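Local coordinates for endo-beta-mannanase (Opitutaceae bacterium TAV5, PDB 7BOB) that hydrolyses beta-1,4-mannosidic linkages from chain ends as a homotrimeric bacterial glycoside hydrolase family 5 exo-mannosidase active in the termite hindgut, at the interface of chains A and B. Coordinates in Å, arbitrary orientation; residue numbers count along the deposited sequence, not the author numbering. Chains: chain A/B, Endo-beta-mannanase.

The interface of chains A and B. Residues chain A 495, 517, 519; chain B 244-246, 285.
A short 3-10 turn of one subunit, B:Pro245 and B:Asn246 with B:Val244 just ahead of it, packs against A:Tyr495 and A:Met519 of its neighbour in the homotrimer. B:Pro245 lays its CD methylene over the face of the A:Tyr495 phenol, 3.6 Å from the ring centroid, a CH-pi contact; the nearly even spacing from CD to all six ring carbons confirms that the proline meets the centre and not an edge. A:Tyr495 CG lies beside the backbone N (chi1 -49°), and the ring then reaches past the proline until its hydroxyl meets aliphatic carbon, with OH 3.5 Å from B:Ile285 CG2 and 3.6 Å from B:Val244 CG2. Replacing A:Tyr495 by an alanine would probably leave B:Pro245 CD without its aromatic platform and open a gap beside the B:Val244 and B:Ile285 methyls.

A:Met519 fills the other flank of the turn. Its thioether sulfur SD stands 3.5 Å from B:Pro245 CD, which thus meets the sulfur and the ring face from two directions about a right angle apart, and 3.8 Å from B:Val244 CG1. The chain bends at its last torsion (chi3 -72°), bringing the methyl CE to 3.6 Å from B:Asn246 CG; the two side chains cross at about a right angle, with the methionine end against the carboxamide. That amide supplies the polar contact: ND2 donates to the backbone O of A:Arg517 at 2.9 Å. The bond lies in the carbonyl plane but is bent, 136° at the hydrogen, and the acceptor is tilted out of the amide plane. The arginine takes part here through its backbone carbonyl.

In chain A, the tyrosine belongs to strand 490-496, while A:Arg517 sits in 3-10 helix 516-518 and A:Met519 links it to strand 520-525. In chain B, 3-10 helix 245-247 follows strand 237-241, and B:Ile285 lies in the loop after strand 277-282, both probably strands of the family 5 catalytic barrel.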
# COMPACT_ATOMS: atom_id res chain seq x y z
N TYR A 495 -6.50 -29.14 5.82
CA TYR A 495 -5.99 -27.96 6.49
C TYR A 495 -6.35 -28.01 7.97
O TYR A 495 -7.21 -28.78 8.40
CB TYR A 495 -6.56 -26.70 5.87
CG TYR A 495 -6.44 -26.69 4.36
CD1 TYR A 495 -5.23 -26.37 3.74
CD2 TYR A 495 -7.53 -27.03 3.57
CE1 TYR A 495 -5.13 -26.36 2.36
CE2 TYR A 495 -7.43 -27.04 2.21
CZ TYR A 495 -6.25 -26.70 1.60
OH TYR A 495 -6.19 -26.70 0.23
N ARG A 517 2.55 -19.22 3.61
CA ARG A 517 1.34 -18.65 3.03
C ARG A 517 0.23 -18.51 4.06
O ARG A 517 -0.93 -18.42 3.70
CB ARG A 517 0.84 -19.47 1.83
CG ARG A 517 1.87 -19.69 0.73
CD ARG A 517 1.21 -20.40 -0.43
NE ARG A 517 2.16 -20.78 -1.48
CZ ARG A 517 2.42 -20.04 -2.56
NH1 ARG A 517 1.82 -18.86 -2.71
NH2 ARG A 517 3.28 -20.47 -3.48
N MET A 519 -0.97 -20.69 6.03
CA MET A 519 -1.80 -21.88 6.16
C MET A 519 -1.00 -23.00 6.81
O MET A 519 0.22 -23.13 6.63
CB MET A 519 -2.32 -22.34 4.80
CG MET A 519 -3.31 -21.36 4.20
SD MET A 519 -4.11 -21.99 2.72
CE MET A 519 -2.75 -21.92 1.53
N VAL B 244 -10.00 -23.73 0.39
CA VAL B 244 -8.64 -23.26 0.71
C VAL B 244 -8.69 -22.05 1.63
O VAL B 244 -9.29 -21.03 1.29
CB VAL B 244 -7.87 -22.93 -0.58
CG1 VAL B 244 -6.40 -22.61 -0.25
CG2 VAL B 244 -7.96 -24.09 -1.54
N PRO B 245 -8.06 -22.11 2.81
CA PRO B 245 -8.24 -21.03 3.79
C PRO B 245 -7.94 -19.63 3.28
O PRO B 245 -8.75 -18.72 3.50
CB PRO B 245 -7.29 -21.45 4.91
CG PRO B 245 -7.32 -22.93 4.85
CD PRO B 245 -7.34 -23.26 3.38
N ASN B 246 -6.82 -19.40 2.60
CA ASN B 246 -6.48 -18.02 2.28
C ASN B 246 -7.07 -17.54 0.94
O ASN B 246 -6.73 -16.45 0.48
CB ASN B 246 -4.96 -17.81 2.35
CG ASN B 246 -4.19 -18.66 1.39
OD1 ASN B 246 -4.78 -19.31 0.52
ND2 ASN B 246 -2.87 -18.64 1.51
N ILE B 285 -10.00 -29.66 -3.49
CA ILE B 285 -8.59 -29.32 -3.66
C ILE B 285 -7.72 -30.45 -3.12
O ILE B 285 -6.88 -31.01 -3.83
CB ILE B 285 -8.22 -27.98 -3.01
CG1 ILE B 285 -8.97 -26.84 -3.69
CG2 ILE B 285 -6.73 -27.75 -3.08
CD1 ILE B 285 -8.48 -26.53 -5.09